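PDB 2C0Z: NOVW, which catalyses, as the 3-epimerase acting together with NovU, the formation of dTDP-4-keto-6-deoxy-5-C-methyl-L-lyxo-hexose from dTDP-4-keto-6-deoxy-D-glucose in novobiocin biosynthesis. Local coordinates for residues R13-I17 / E18-E22; V83-R87 / G88-D92; V120-S123 / E124-H128; A132-D135 / E136-L139. All coordinates share one frame; numbering follows the deposited sequence. Where two conformers were deposited one is given.

Contact 1 of 4, residues R13-I17 / E18-E22; sequences RPLGI and EGVWE. With EDO (1,2-ethanediol), chain E.
The carbonyl oxygen of Val20 is gripped from two quarters: Leu15 N donates to Val20 O at 3.0 Å, and the hydroxyl O2 of a bound 1,2-ethanediol gives it a second hydrogen at 2.8 Å. The first of these bonds joins the two limbs next to the turn, and the hairpin illustrates how a tight reversal is held by backbone hydrogen bonds. Further out, Arg13 and Glu22 form an antiparallel hydrogen-bonded pair, with Glu22 N reaching Arg13 O at 2.8 Å and an almost straight return bond from Arg13 N to Glu22 O. At the closed end Ile17 to Val20 make a type II turn, in which Gly19 takes the positive phi (95°) and Val20 N donates to Ile17 O. The indole of Trp21 has Pro14 CA over one face, offset toward the rim, and Pro14 CD lies 3.7 Å from Trp21 CZ3; the diol fits tightly against the same face, and its exact placing there is doubtful. With Val20 CG1 anti to the backbone N (chi1 -179°), that methyl meets Leu15 CD1 at 3.8 Å, whereas CG2 meets Ile17 CG2. Glu18 and Glu22 turn their carboxylates to partners elsewhere, Tyr195 and Arg118 respectively. The diol, probably from the crystallisation liquor, also accepts a bond from Gly19 N through O1, which implies that the turn presents backbone donors and an acceptor to a small polyol.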
loop_
_atom_site.group_PDB
_atom_site.type_symbol
_atom_site.label_atom_id
_atom_site.label_comp_id
_atom_site.label_asym_id
_atom_site.label_seq_id
_atom_site.Cartn_x
_atom_site.Cartn_y
_atom_site.Cartn_z
ATOM N N ARG A 13 8.485 -4.077 -16.576
ATOM C CA ARG A 13 9.584 -3.860 -17.501
ATOM C C ARG A 13 10.809 -3.278 -16.827
ATOM O O ARG A 13 10.705 -2.422 -15.982
ATOM C CB ARG A 13 9.129 -2.884 -18.558
ATOM C CG ARG A 13 7.987 -3.431 -19.409
ATOM C CD ARG A 13 8.457 -4.431 -20.430
ATOM N NE ARG A 13 9.157 -3.750 -21.518
ATOM C CZ ARG A 13 9.929 -4.347 -22.416
ATOM N NH1 ARG A 13 10.137 -5.665 -22.381
ATOM N NH2 ARG A 13 10.506 -3.621 -23.363
ATOM N N PRO A 14 11.984 -3.715 -17.239
ATOM C CA PRO A 14 13.214 -3.180 -16.648
ATOM C C PRO A 14 13.442 -1.721 -17.040
ATOM O O PRO A 14 13.191 -1.311 -18.188
ATOM C CB PRO A 14 14.309 -4.073 -17.232
ATOM C CG PRO A 14 13.728 -4.785 -18.331
ATOM C CD PRO A 14 12.247 -4.732 -18.281
ATOM N N LEU A 15 13.929 -0.942 -16.081
ATOM C CA LEU A 15 14.439 0.392 -16.350
ATOM C C LEU A 15 15.923 0.236 -16.745
ATOM O O LEU A 15 16.416 -0.869 -16.971
ATOM C CB LEU A 15 14.192 1.312 -15.153
ATOM C CG LEU A 15 12.701 1.602 -14.830
ATOM C CD1 LEU A 15 12.572 2.678 -13.789
ATOM C CD2 LEU A 15 11.923 1.981 -16.079
ATOM N N GLY A 16 16.637 1.345 -16.849
ATOM C CA GLY A 16 18.003 1.303 -17.338
ATOM C C GLY A 16 19.083 0.855 -16.359
ATOM O O GLY A 16 20.235 0.663 -16.740
ATOM N N ILE A 17 18.717 0.713 -15.092
ATOM C CA ILE A 17 19.572 0.267 -14.019
ATOM C C ILE A 17 19.175 -1.152 -13.665
ATOM O O ILE A 17 18.001 -1.415 -13.367
ATOM C CB ILE A 17 19.392 1.165 -12.806
ATOM C CG1 ILE A 17 19.893 2.577 -13.129
ATOM C CG2 ILE A 17 20.096 0.557 -11.600
ATOM C CD1 ILE A 17 19.589 3.583 -12.051
ATOM N N GLU A 18 20.123 -2.071 -13.722
ATOM C CA GLU A 18 19.875 -3.474 -13.428
ATOM C C GLU A 18 19.344 -3.613 -12.016
ATOM O O GLU A 18 19.902 -3.066 -11.079
ATOM C CB GLU A 18 21.164 -4.281 -13.571
ATOM C CG GLU A 18 21.072 -5.742 -13.173
ATOM C CD GLU A 18 22.432 -6.426 -13.112
ATOM O OE1 GLU A 18 23.496 -5.754 -13.086
ATOM O OE2 GLU A 18 22.434 -7.668 -13.096
ATOM N N GLY A 19 18.260 -4.353 -11.868
ATOM C CA GLY A 19 17.624 -4.510 -10.579
ATOM C C GLY A 19 16.474 -3.562 -10.314
ATOM O O GLY A 19 15.837 -3.628 -9.237
ATOM N N VAL A 20 16.170 -2.704 -11.276
ATOM C CA VAL A 20 15.087 -1.722 -11.151
ATOM C C VAL A 20 14.060 -1.987 -12.241
ATOM O O VAL A 20 14.422 -2.153 -13.400
ATOM C CB VAL A 20 15.542 -0.244 -11.226
ATOM C CG1 VAL A 20 14.350 0.688 -11.051
ATOM C CG2 VAL A 20 16.582 0.034 -10.176
ATOM N N TRP A 21 12.794 -2.071 -11.845
ATOM C CA TRP A 21 11.665 -2.365 -12.762
ATOM C C TRP A 21 10.557 -1.357 -12.558
ATOM O O TRP A 21 10.337 -0.863 -11.446
ATOM C CB TRP A 21 11.060 -3.741 -12.475
ATOM C CG TRP A 21 11.949 -4.923 -12.730
ATOM C CD1 TRP A 21 13.043 -5.308 -12.010
ATOM C CD2 TRP A 21 11.820 -5.880 -13.797
ATOM N NE1 TRP A 21 13.584 -6.456 -12.546
ATOM C CE2 TRP A 21 12.865 -6.815 -13.650
ATOM C CE3 TRP A 21 10.934 -6.041 -14.854
ATOM C CZ2 TRP A 21 13.046 -7.893 -14.513
ATOM C CZ3 TRP A 21 11.111 -7.134 -15.728
ATOM C CH2 TRP A 21 12.161 -8.032 -15.551
ATOM N N GLU A 22 9.837 -1.100 -13.647
ATOM C CA GLU A 22 8.609 -0.293 -13.631
ATOM C C GLU A 22 7.429 -1.247 -13.802
ATOM O O GLU A 22 7.420 -2.067 -14.713
ATOM C CB GLU A 22 8.598 0.790 -14.702
ATOM C CG GLU A 22 7.315 1.600 -14.677
ATOM C CD GLU A 22 7.335 2.806 -15.599
ATOM O OE1 GLU A 22 8.297 3.013 -16.349
ATOM O OE2 GLU A 22 6.356 3.568 -15.563
HETATM C C1 EDO E . 16.540 -6.354 -14.969
HETATM O O1 EDO E . 17.718 -6.356 -14.191
HETATM C C2 EDO E . 15.692 -5.274 -14.315
HETATM O O2 EDO E . 16.314 -4.011 -14.350
#

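Contact 2 of 4, residues V83-R87 / G88-D92; sequences VTCVR and GAVFD
Sulfur against backbone is the main nonbonded contact of this corner: Cys85 SG, anti to its own amide nitrogen (chi1 174°), is carried to within 3.5 Å of Gly88 O and sits 3.9 Å from Ala89 N. Apolar packing is sparser, the same sulfur coming to 4.5 Å from Val90 CG1. Apart from this, in the modelled conformer of Val83 its CG1 makes a loose methyl-carboxylate approach to Asp92, 4.1 Å from Asp92 OD1. Polar links lead outward instead of across. Asp92 OD1 is hydrogen-bonded to His128 NE2, and the extended Arg87 reaches Asp114 of the second subunit in a salt bridge through NH1. Backbone conformation does the rest: Gly88, at phi 84°, occupies a region where a side chain would be jammed against the carbonyl oxygen of Arg87, and so lets the chain swing round. The short strands 83-85 and 89-92 are 7.9 Å apart at closest approach, with their directions 146° apart, too distant for them to pair as neighbours in one sheet. Val86 and Arg87 both face Thr138, forming a classic beta bulge at the point where the chain turns its corner. Such a crossing from one sheet to the other is characteristic of the RmlC-like cupin barrel, and here it brings Asp92 beside His128, a residue that probably binds substrate.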
loop_
_atom_site.group_PDB
_atom_site.type_symbol
_atom_site.label_atom_id
_atom_site.label_comp_id
_atom_site.label_asym_id
_atom_site.label_seq_id
_atom_site.Cartn_x
_atom_site.Cartn_y
_atom_site.Cartn_z
ATOM N N VAL A 83 7.528 0.961 -4.686
ATOM C CA VAL A 83 6.994 2.291 -4.437
ATOM C C VAL A 83 5.939 2.703 -5.446
ATOM O O VAL A 83 6.107 2.500 -6.646
ATOM C CB VAL A 83 8.098 3.357 -4.268
ATOM C CG1 VAL A 83 8.880 3.569 -5.538
ATOM C CG2 VAL A 83 7.520 4.673 -3.748
ATOM N N THR A 84 4.869 3.347 -4.951
ATOM C CA THR A 84 3.859 3.912 -5.824
ATOM C C THR A 84 3.289 5.197 -5.261
ATOM O O THR A 84 3.393 5.458 -4.061
ATOM C CB THR A 84 2.749 2.862 -6.067
ATOM O OG1 THR A 84 1.965 3.239 -7.184
ATOM C CG2 THR A 84 1.758 2.756 -4.928
ATOM N N CYS A 85 2.736 6.036 -6.120
ATOM C CA CYS A 85 2.082 7.261 -5.655
ATOM C C CYS A 85 0.580 7.078 -5.690
ATOM O O CYS A 85 0.002 6.792 -6.736
ATOM C CB CYS A 85 2.507 8.445 -6.496
ATOM S SG CYS A 85 1.628 9.981 -6.100
ATOM N N VAL A 86 -0.024 7.163 -4.512
ATOM C CA VAL A 86 -1.464 6.872 -4.352
ATOM C C VAL A 86 -2.321 8.135 -4.397
ATOM O O VAL A 86 -3.549 8.057 -4.494
ATOM C CB VAL A 86 -1.767 6.065 -3.107
ATOM C CG1 VAL A 86 -1.114 4.667 -3.172
ATOM C CG2 VAL A 86 -1.373 6.800 -1.855
ATOM N N ARG A 87 -1.697 9.301 -4.311
ATOM C CA ARG A 87 -2.400 10.576 -4.421
ATOM C C ARG A 87 -1.431 11.618 -4.902
ATOM O O ARG A 87 -0.330 11.738 -4.364
ATOM C CB ARG A 87 -2.965 10.982 -3.069
ATOM C CG ARG A 87 -3.698 12.313 -3.012
ATOM C CD ARG A 87 -3.888 12.680 -1.561
ATOM N NE ARG A 87 -4.895 13.661 -1.274
ATOM C CZ ARG A 87 -5.480 13.817 -0.059
ATOM N NH1 ARG A 87 -5.174 13.034 1.048
ATOM N NH2 ARG A 87 -6.400 14.771 0.046
ATOM N N GLY A 88 -1.827 12.382 -5.889
ATOM C CA GLY A 88 -0.971 13.414 -6.405
ATOM C C GLY A 88 0.006 12.891 -7.438
ATOM O O GLY A 88 -0.289 11.960 -8.197
ATOM N N ALA A 89 1.163 13.543 -7.496
ATOM C CA ALA A 89 2.178 13.196 -8.469
ATOM C C ALA A 89 3.561 13.490 -7.920
ATOM O O ALA A 89 3.780 14.508 -7.266
ATOM C CB ALA A 89 1.969 13.974 -9.796
ATOM N N VAL A 90 4.497 12.601 -8.211
ATOM C CA VAL A 90 5.899 12.807 -7.827
ATOM C C VAL A 90 6.808 12.487 -8.994
ATOM O O VAL A 90 6.459 11.708 -9.886
ATOM C CB VAL A 90 6.397 12.004 -6.599
ATOM C CG1 VAL A 90 5.462 12.180 -5.397
ATOM C CG2 VAL A 90 6.682 10.541 -6.930
ATOM N N PHE A 91 7.961 13.152 -9.004
ATOM C CA PHE A 91 9.057 12.755 -9.846
ATOM C C PHE A 91 9.914 11.831 -8.988
ATOM O O PHE A 91 10.572 12.281 -8.040
ATOM C CB PHE A 91 9.821 13.997 -10.290
ATOM C CG PHE A 91 10.954 13.719 -11.248
ATOM C CD1 PHE A 91 10.685 13.284 -12.536
ATOM C CD2 PHE A 91 12.286 13.909 -10.857
ATOM C CE1 PHE A 91 11.734 13.052 -13.457
ATOM C CE2 PHE A 91 13.336 13.721 -11.773
ATOM C CZ PHE A 91 13.049 13.272 -13.062
ATOM N N ASP A 92 9.895 10.547 -9.305
ATOM C CA ASP A 92 10.576 9.528 -8.514
ATOM C C ASP A 92 11.916 9.190 -9.140
ATOM O O ASP A 92 12.014 8.972 -10.346
ATOM C CB ASP A 92 9.708 8.269 -8.473
ATOM C CG ASP A 92 10.231 7.268 -7.504
ATOM O OD1 ASP A 92 9.927 7.459 -6.298
ATOM O OD2 ASP A 92 11.000 6.337 -7.852
#

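Contact 3 of 4, residues V120-S123 / E124-H128; sequences VYLS and EGIGH
Leu122 CB lies 3.8 Å from Ile126 CG2, the first step of a side chain that bridges the two limbs of a turn. From there CG is held between the backbone N and the carbonyl carbon (chi1 51°), a setting that sends the branches across to the second limb. CD1 makes the longer run of contacts: it is 3.8 Å from Ile126 O, near Ile126 CG2 as well, and 3.9 Å from His128 CB. CD2 approaches the imidazole of His128 obliquely. Ile126 meets Leu122 through CG2, while its CG1, anti to the carbonyl carbon, passes 3.3 Å from Ser123 O. That oxygen also accepts a weak hydrogen bond from Ile126 N at 3.4 Å, closing a type II turn from Ser123 to Ile126 in which Gly125 adopts positive phi (86°). The bent chain of Glu124 folds back, placing OE1 3.7 Å from Ser123 CB, while Glu124 N is buried without a partner in the model. In the modelled conformer Ser123 OG is hydrogen-bonded to Gly19 O, outside the turn. Strand 119-122 lies between strands 20-30 and 81-87 in one sheet, whereas strand 126-132 lies between 89-96 and 67-73 in the other; the turn thus carries the chain between the sheets of the cupin fold, with His128, which probably binds substrate, on the far limb.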
loop_
_atom_site.group_PDB
_atom_site.type_symbol
_atom_site.label_atom_id
_atom_site.label_comp_id
_atom_site.label_asym_id
_atom_site.label_seq_id
_atom_site.Cartn_x
_atom_site.Cartn_y
_atom_site.Cartn_z
ATOM N N VAL A 120 7.463 1.430 -8.936
ATOM C CA VAL A 120 8.841 1.122 -9.204
ATOM C C VAL A 120 9.349 0.181 -8.141
ATOM O O VAL A 120 9.133 0.414 -6.954
ATOM C CB VAL A 120 9.712 2.396 -9.283
ATOM C CG1 VAL A 120 11.179 2.067 -9.318
ATOM C CG2 VAL A 120 9.371 3.218 -10.495
ATOM N N TYR A 121 10.015 -0.895 -8.576
ATOM C CA TYR A 121 10.712 -1.811 -7.698
ATOM C C TYR A 121 12.201 -1.541 -7.831
ATOM O O TYR A 121 12.739 -1.475 -8.931
ATOM C CB TYR A 121 10.416 -3.256 -8.051
ATOM C CG TYR A 121 11.317 -4.228 -7.334
ATOM C CD1 TYR A 121 11.137 -4.482 -5.979
ATOM C CD2 TYR A 121 12.352 -4.880 -7.990
ATOM C CE1 TYR A 121 11.961 -5.353 -5.295
ATOM C CE2 TYR A 121 13.181 -5.751 -7.295
ATOM C CZ TYR A 121 12.973 -5.969 -5.950
ATOM O OH TYR A 121 13.777 -6.868 -5.238
ATOM N N LEU A 122 12.848 -1.377 -6.700
ATOM C CA LEU A 122 14.300 -1.205 -6.665
ATOM C C LEU A 122 14.946 -2.186 -5.726
ATOM O O LEU A 122 14.492 -2.391 -4.607
ATOM C CB LEU A 122 14.705 0.218 -6.325
ATOM C CG LEU A 122 14.108 0.876 -5.109
ATOM C CD1 LEU A 122 15.082 1.848 -4.487
ATOM C CD2 LEU A 122 12.822 1.610 -5.473
ATOM N N SER A 123 15.983 -2.827 -6.233
ATOM C CA SER A 123 16.702 -3.854 -5.514
ATOM C C SER A 123 17.707 -3.266 -4.512
ATOM O O SER A 123 17.874 -2.057 -4.382
ATOM C CB SER A 123 17.504 -4.706 -6.528
ATOM O OG SER A 123 16.681 -5.384 -7.448
ATOM N N GLU A 124 18.402 -4.155 -3.817
ATOM C CA GLU A 124 19.383 -3.761 -2.826
ATOM C C GLU A 124 20.511 -2.935 -3.446
ATOM O O GLU A 124 20.928 -3.143 -4.596
ATOM C CB GLU A 124 19.958 -5.006 -2.141
ATOM C CG GLU A 124 18.950 -5.901 -1.447
ATOM C CD GLU A 124 18.113 -6.850 -2.332
ATOM O OE1 GLU A 124 18.183 -6.880 -3.604
ATOM O OE2 GLU A 124 17.309 -7.593 -1.709
ATOM N N GLY A 125 20.962 -1.956 -2.689
ATOM C CA GLY A 125 22.065 -1.097 -3.104
ATOM C C GLY A 125 21.663 0.095 -3.958
ATOM O O GLY A 125 22.516 0.900 -4.335
ATOM N N ILE A 126 20.376 0.182 -4.303
ATOM C CA ILE A 126 19.825 1.266 -5.107
ATOM C C ILE A 126 19.320 2.343 -4.205
ATOM O O ILE A 126 18.655 2.082 -3.194
ATOM C CB ILE A 126 18.697 0.759 -6.051
ATOM C CG1 ILE A 126 19.211 -0.371 -6.946
ATOM C CG2 ILE A 126 18.122 1.891 -6.873
ATOM C CD1 ILE A 126 20.352 0.043 -7.809
ATOM N N GLY A 127 19.681 3.581 -4.512
ATOM C CA GLY A 127 19.199 4.719 -3.768
ATOM C C GLY A 127 17.893 5.266 -4.324
ATOM O O GLY A 127 17.568 5.086 -5.493
ATOM N N HIS A 128 17.140 5.930 -3.470
ATOM C CA HIS A 128 15.814 6.407 -3.836
ATOM C C HIS A 128 15.634 7.836 -3.360
ATOM O O HIS A 128 16.007 8.213 -2.244
ATOM C CB HIS A 128 14.747 5.497 -3.235
ATOM C CG HIS A 128 13.354 5.928 -3.563
ATOM N ND1 HIS A 128 12.493 6.440 -2.613
ATOM C CD2 HIS A 128 12.681 5.954 -4.741
ATOM C CE1 HIS A 128 11.356 6.779 -3.201
ATOM N NE2 HIS A 128 11.443 6.496 -4.490
#

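Contact 4 of 4, residues A132-D135 / E136-L139; sequences AISD and EATL
Ser134 OG stands between the backbone N and the carbonyl carbon (chi1 51°), and this rotation aims the hydroxyl at Glu136 O, two residues ahead. The bond it donates there is short, 2.6 Å, but it does not follow a lone pair: the donor sits above the carbonyl plane, 58° out of it, at a C=O...donor angle of 117°. A side chain tying down a carbonyl in this way shows how a single hydroxyl can brace a tight reversal. Because Ser134 OG also accepts a hydrogen bond from Ala89 N, it links this loop to the start of strand 89-96. Beside this bond, Ala137 CB packs 3.6 Å from Ser134 OG and 4.0 Å from Ala132 CB, so that two methyls meet across the mouth of the loop. At the outer side, the extended Glu136 has its CG 3.3 Å from Asp135 O, close to the peptide that precedes it. Strand 126-132 leads into the loop from the five-stranded sheet and strand 136-143 leaves it in the other sheet, flanked by strands 56-63 and 81-87; Ala137 rests on Val90 of strand 89-96, and Glu136 on Val61 and Val63 of strand 56-63.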
loop_
_atom_site.group_PDB
_atom_site.type_symbol
_atom_site.label_atom_id
_atom_site.label_comp_id
_atom_site.label_asym_id
_atom_site.label_seq_id
_atom_site.Cartn_x
_atom_site.Cartn_y
_atom_site.Cartn_z
ATOM N N ALA A 132 7.867 16.012 -4.870
ATOM C CA ALA A 132 6.436 16.201 -5.068
ATOM C C ALA A 132 6.176 17.260 -6.140
ATOM O O ALA A 132 6.676 18.374 -6.032
ATOM C CB ALA A 132 5.773 16.608 -3.770
ATOM N N ILE A 133 5.398 16.898 -7.157
ATOM C CA ILE A 133 5.011 17.781 -8.249
ATOM C C ILE A 133 3.691 18.460 -7.910
ATOM O O ILE A 133 3.498 19.675 -8.153
ATOM C CB ILE A 133 4.842 16.961 -9.560
ATOM C CG1 ILE A 133 6.159 16.378 -10.048
ATOM C CG2 ILE A 133 4.182 17.812 -10.641
ATOM C CD1 ILE A 133 5.941 15.265 -11.126
ATOM N N SER A 134 2.774 17.686 -7.343
ATOM C CA SER A 134 1.478 18.217 -6.946
ATOM C C SER A 134 1.618 19.002 -5.682
ATOM O O SER A 134 2.611 18.935 -4.991
ATOM C CB SER A 134 0.451 17.105 -6.756
ATOM O OG SER A 134 0.931 16.076 -5.926
ATOM N N ASP A 135 0.605 19.778 -5.357
ATOM C CA ASP A 135 0.703 20.628 -4.193
ATOM C C ASP A 135 1.060 19.777 -2.971
ATOM O O ASP A 135 1.883 20.177 -2.149
ATOM C CB ASP A 135 -0.609 21.392 -3.990
ATOM C CG ASP A 135 -0.786 22.521 -5.011
ATOM O OD1 ASP A 135 0.223 22.985 -5.619
ATOM O OD2 ASP A 135 -1.910 22.972 -5.280
ATOM N N GLU A 136 0.439 18.619 -2.862
ATOM C CA GLU A 136 0.867 17.580 -1.908
ATOM C C GLU A 136 0.826 16.257 -2.633
ATOM O O GLU A 136 0.021 16.110 -3.535
ATOM C CB GLU A 136 -0.034 17.503 -0.694
ATOM C CG GLU A 136 -0.066 18.808 0.123
ATOM C CD GLU A 136 -0.534 18.643 1.568
ATOM O OE1 GLU A 136 -1.182 17.612 1.895
ATOM O OE2 GLU A 136 -0.246 19.574 2.390
ATOM N N ALA A 137 1.628 15.286 -2.186
ATOM C CA ALA A 137 1.696 13.954 -2.834
ATOM C C ALA A 137 1.911 12.868 -1.792
ATOM O O ALA A 137 2.665 13.059 -0.852
ATOM C CB ALA A 137 2.828 13.917 -3.834
ATOM N N THR A 138 1.263 11.719 -1.978
ATOM C CA THR A 138 1.352 10.614 -1.046
ATOM C C THR A 138 1.955 9.384 -1.720
ATOM O O THR A 138 1.416 8.896 -2.717
ATOM C CB THR A 138 -0.075 10.258 -0.564
ATOM O OG1 THR A 138 -0.708 11.426 0.006
ATOM C CG2 THR A 138 -0.024 9.201 0.543
ATOM N N LEU A 139 3.079 8.915 -1.191
ATOM C CA LEU A 139 3.744 7.711 -1.653
ATOM C C LEU A 139 3.450 6.580 -0.685
ATOM O O LEU A 139 3.355 6.798 0.522
ATOM C CB LEU A 139 5.255 7.911 -1.742
ATOM C CG LEU A 139 5.694 8.887 -2.793
ATOM C CD1 LEU A 139 7.210 8.877 -2.811
ATOM C CD2 LEU A 139 5.124 8.507 -4.122
#

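Overall arrangement
Along the chain the four contacts follow in series, each a local reversal of the chain. Contact 1 is a hairpin within one sheet; contacts 2, 3 and 4 carry the chain between the two sheets of the cupin barrel. Contacts 2 and 4 are near neighbours, their centres about 7 Å apart, and meet where strands 81-87 and 136-143 pair. Contacts 1 and 3 lie about 9 Å apart between centres and touch through strands 20-30 and 119-122, whereas contacts 1 and 4 stand on opposite sides of the chain's centre, about 23 Å between centres. Contacts 2 and 3, some 16 Å apart between centres, share both sheets, through strands 81-87 with 119-122 and 89-96 with 126-132, at the probable substrate site around His128.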